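PDB 4BQH: Udp-n-acetylglucosamine pyrophosphorylase from Trypanosoma brucei, which probably catalyses the formation of UDP-N-acetylglucosamine and diphosphate from UTP and N-acetylglucosamine 1-phosphate. Local coordinates for residues A[75-80]-A[352-357]; A[309-312]-A[317-320]. One frame throughout, in Å; residues are numbered along the deposited sequence.

Contacts 1 and 2 lie side by side, their centres about 9 Å apart, and segment 352-357 of contact 1 touches both sides of contact 2. In sequence, residues 309-320 of contact 2 fall between the two segments of contact 1. Strand 355-357 runs between the two sides of contact 2: A355 N lies 2.8 Å from C309 O and N356 N lies 2.9 Å from G319 O, both probable hydrogen bonds. V320, which meets K311 in contact 2, is also touched by F352 of contact 1, so apolar packing continues from one to the other. The allosteric inhibitor occupies a separate pocket lined by 19 residues.

Contact 1. Residues A[75-80]-A[352-357]; sequences EPPAKD and FNCANI
P76 and F352 bring the two backbones together, their CA atoms 5.4 Å apart, before the chains separate; A78 to D80 and A355 to I357 already lie well apart. Residues 76-80 form an irregular loop, while 352-354 leads into strand 355-357, and the two segments meet through side chains and the peptide joining E75 to P76.

F352 supplies the largest surface. Its chi1 of -70° places CG anti to the carbonyl carbon and beside the backbone N, and the ring reaches across to P76. There P76 CB sits over one face in a CH-pi contact, 4.0 Å from the ring centroid and 19° off the ring normal, displaced toward the rim on the side of CD1 and CE1. The proline ring crosses the aromatic ring at a slant, which brings P76 CD within 3.6 Å of F352 CZ. The backbone closes on the same part of the aromatic ring: F352 CE1 is 3.5 Å from P76 N and 3.7 Å from E75 C. One residue on from P76 and two on from F352, P77 CG touches C354 SG at 4.0 Å, a lighter apolar contact. The two prolines thus make two separate touches, P76 on F352 and P77 on C354.

This contact joins the loop between strands 74-75 and 83-84 to the residues leading into strand 355-357, which pairs with strand 304-309 in the mixed sheet of a GT-A-type nucleotidyltransferase. F352 also packs on V320 and V322 of strand 320-324, and E75 forms a backbone hydrogen bond with R323 of that strand. C354 touches T308 and Q427 while P77 rests on I425, so the two segments meet where strands 304-309, 320-324 and 423-427 converge.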
# COMPACT_ATOMS: atom_id res chain seq x y z
N GLU A 75 11.74 -8.33 -20.84
CA GLU A 75 12.47 -9.51 -20.40
C GLU A 75 12.15 -9.79 -18.94
O GLU A 75 11.91 -8.86 -18.17
CB GLU A 75 13.98 -9.31 -20.53
CG GLU A 75 14.46 -9.10 -21.96
CD GLU A 75 14.35 -10.36 -22.81
OE1 GLU A 75 14.21 -11.48 -22.26
OE2 GLU A 75 14.39 -10.23 -24.06
N PRO A 76 12.17 -11.07 -18.54
CA PRO A 76 11.96 -11.37 -17.13
C PRO A 76 13.21 -11.04 -16.31
O PRO A 76 14.31 -10.92 -16.88
CB PRO A 76 11.70 -12.89 -17.13
CG PRO A 76 12.32 -13.41 -18.38
CD PRO A 76 12.39 -12.27 -19.37
N PRO A 77 13.06 -10.89 -14.97
CA PRO A 77 14.21 -10.84 -14.09
C PRO A 77 15.08 -12.07 -14.35
O PRO A 77 14.56 -13.18 -14.51
CB PRO A 77 13.56 -10.94 -12.69
CG PRO A 77 12.21 -10.31 -12.87
CD PRO A 77 11.78 -10.76 -14.23
N ALA A 78 16.39 -11.89 -14.41
CA ALA A 78 17.26 -13.02 -14.68
C ALA A 78 17.09 -14.08 -13.59
O ALA A 78 16.92 -13.74 -12.41
CB ALA A 78 18.71 -12.57 -14.78
N LYS A 79 17.11 -15.35 -13.99
CA LYS A 79 17.05 -16.46 -13.04
C LYS A 79 18.07 -16.21 -11.93
O LYS A 79 19.19 -15.78 -12.21
CB LYS A 79 17.35 -17.78 -13.77
CG LYS A 79 16.63 -18.99 -13.17
CD LYS A 79 16.39 -20.09 -14.19
CE LYS A 79 17.61 -20.96 -14.40
NZ LYS A 79 17.30 -22.16 -15.24
N ASP A 80 17.67 -16.47 -10.69
CA ASP A 80 18.55 -16.33 -9.52
C ASP A 80 19.13 -14.92 -9.29
O ASP A 80 20.10 -14.78 -8.57
CB ASP A 80 19.68 -17.39 -9.53
CG ASP A 80 19.17 -18.83 -9.35
OD1 ASP A 80 18.12 -19.04 -8.72
OD2 ASP A 80 19.85 -19.76 -9.84
N PHE A 352 8.20 -15.69 -16.36
CA PHE A 352 7.74 -14.42 -15.78
C PHE A 352 6.97 -14.75 -14.53
O PHE A 352 5.78 -15.05 -14.57
CB PHE A 352 6.84 -13.69 -16.77
CG PHE A 352 7.57 -13.14 -17.96
CD1 PHE A 352 8.10 -11.84 -17.93
CD2 PHE A 352 7.70 -13.89 -19.13
CE1 PHE A 352 8.76 -11.32 -19.04
CE2 PHE A 352 8.36 -13.36 -20.24
CZ PHE A 352 8.89 -12.08 -20.19
N ASN A 353 7.67 -14.70 -13.39
CA ASN A 353 7.13 -15.28 -12.16
C ASN A 353 7.23 -14.33 -10.97
O ASN A 353 7.20 -14.76 -9.82
CB ASN A 353 7.87 -16.60 -11.87
CG ASN A 353 7.08 -17.51 -10.93
OD1 ASN A 353 5.84 -17.54 -10.98
ND2 ASN A 353 7.79 -18.27 -10.12
N CYS A 354 7.36 -13.03 -11.23
CA CYS A 354 7.38 -12.05 -10.12
C CYS A 354 6.12 -11.21 -10.21
O CYS A 354 6.11 -10.16 -10.86
CB CYS A 354 8.63 -11.16 -10.18
SG CYS A 354 10.16 -12.10 -9.92
N ALA A 355 5.05 -11.70 -9.60
CA ALA A 355 3.75 -10.99 -9.63
C ALA A 355 3.71 -9.78 -8.70
O ALA A 355 4.17 -9.83 -7.55
CB ALA A 355 2.62 -11.96 -9.30
N ASN A 356 3.14 -8.69 -9.21
CA ASN A 356 3.02 -7.45 -8.49
C ASN A 356 1.96 -7.53 -7.38
O ASN A 356 0.78 -7.68 -7.67
CB ASN A 356 2.66 -6.34 -9.50
CG ASN A 356 2.51 -4.99 -8.83
OD1 ASN A 356 3.15 -4.72 -7.82
ND2 ASN A 356 1.66 -4.14 -9.40
N ILE A 357 2.38 -7.40 -6.11
CA ILE A 357 1.42 -7.36 -5.00
C ILE A 357 1.26 -5.94 -4.41
O ILE A 357 0.71 -5.75 -3.32
CB ILE A 357 1.73 -8.42 -3.90
CG1 ILE A 357 3.09 -8.16 -3.24
CG2 ILE A 357 1.67 -9.83 -4.49
CD1 ILE A 357 3.20 -8.73 -1.84

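Contact 2. Residues A[309-312]-A[317-320]; sequences CPKR and RVGV
K311 and V318 mark the nearest backbone approach, with CA atoms 7.9 Å apart, too far for the two chains to pair directly as neighbouring strands.

A single side chain spans the gap. K311 leaves its backbone toward the other segment, and V318 and V320 leave theirs toward it in return, while G319 between them contributes no side chain. K311 CD settles against both valines, 3.8 Å from V318 CG1 and 3.7 Å from V320 CG1. The lysine runs antiparallel to V318 and roughly perpendicular to V320. The bend at chi2 (-138°) sets CD against one methyl of each valine, and the bend at chi3 (-45°) helps turn the ammonium group toward the intervening turn. There NZ is hydrogen-bonded to P314 O, with a weak second bond to E316 O. The lysine thus divides its work between an apolar contact of CD with the two CG1 atoms and a polar one at NZ.

The contact closes the base of the loop that joins strand 304-309 to strand 320-324. A355 of strand 355-357 packs against V318, and N353 OD1 accepts a hydrogen bond from K311 N. V320, at the start of strand 320-324, forms a backbone hydrogen bond with V331 of strand 327-331. From within the same loop, R312 forms a salt bridge with D431 of helix 430-433.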
# COMPACT_ATOMS: atom_id res chain seq x y z
N CYS A 309 5.43 -11.95 -5.70
CA CYS A 309 5.16 -13.35 -5.33
C CYS A 309 5.16 -14.21 -6.61
O CYS A 309 4.79 -13.72 -7.68
CB CYS A 309 3.77 -13.45 -4.68
SG CYS A 309 3.72 -12.60 -3.08
N PRO A 310 5.52 -15.50 -6.50
CA PRO A 310 5.30 -16.39 -7.65
C PRO A 310 3.82 -16.38 -8.07
O PRO A 310 2.92 -16.24 -7.22
CB PRO A 310 5.68 -17.78 -7.12
CG PRO A 310 6.39 -17.57 -5.82
CD PRO A 310 6.01 -16.22 -5.30
N LYS A 311 3.54 -16.52 -9.36
CA LYS A 311 2.15 -16.63 -9.82
C LYS A 311 1.52 -17.93 -9.31
O LYS A 311 2.22 -18.93 -9.17
CB LYS A 311 2.04 -16.57 -11.35
CG LYS A 311 2.59 -15.27 -11.94
CD LYS A 311 1.72 -14.70 -13.04
CE LYS A 311 1.24 -15.73 -14.06
NZ LYS A 311 0.39 -15.18 -15.14
N ARG A 312 0.22 -17.90 -9.06
CA ARG A 312 -0.51 -19.09 -8.61
C ARG A 312 -0.64 -20.14 -9.72
O ARG A 312 -0.72 -21.36 -9.45
CB ARG A 312 -1.87 -18.69 -8.03
CG ARG A 312 -1.80 -18.36 -6.55
CD ARG A 312 -1.86 -19.65 -5.74
NE ARG A 312 -0.99 -19.57 -4.57
CZ ARG A 312 -1.41 -19.23 -3.36
NH1 ARG A 312 -2.70 -18.98 -3.17
NH2 ARG A 312 -0.55 -19.16 -2.35
N ARG A 317 -4.65 -13.64 -13.21
CA ARG A 317 -4.81 -12.28 -13.75
C ARG A 317 -4.12 -11.25 -12.85
O ARG A 317 -4.79 -10.51 -12.13
CB ARG A 317 -6.29 -11.92 -13.91
CG ARG A 317 -7.07 -12.88 -14.80
CD ARG A 317 -8.52 -12.40 -14.91
NE ARG A 317 -8.80 -11.69 -16.17
CZ ARG A 317 -8.35 -10.48 -16.53
NH1 ARG A 317 -7.56 -9.76 -15.73
NH2 ARG A 317 -8.70 -9.98 -17.71
N VAL A 318 -2.79 -11.19 -12.91
CA VAL A 318 -2.01 -10.27 -12.11
C VAL A 318 -0.89 -9.71 -13.00
O VAL A 318 -0.50 -10.35 -13.98
CB VAL A 318 -1.43 -11.00 -10.88
CG1 VAL A 318 -0.50 -12.12 -11.31
CG2 VAL A 318 -0.69 -10.04 -9.95
N GLY A 319 -0.39 -8.53 -12.68
CA GLY A 319 0.70 -7.97 -13.47
C GLY A 319 2.01 -8.60 -13.04
O GLY A 319 2.12 -9.06 -11.91
N VAL A 320 2.98 -8.68 -13.95
CA VAL A 320 4.31 -9.22 -13.60
C VAL A 320 5.39 -8.20 -13.90
O VAL A 320 5.25 -7.36 -14.81
CB VAL A 320 4.66 -10.54 -14.32
CG1 VAL A 320 3.68 -11.66 -13.88
CG2 VAL A 320 4.63 -10.35 -15.84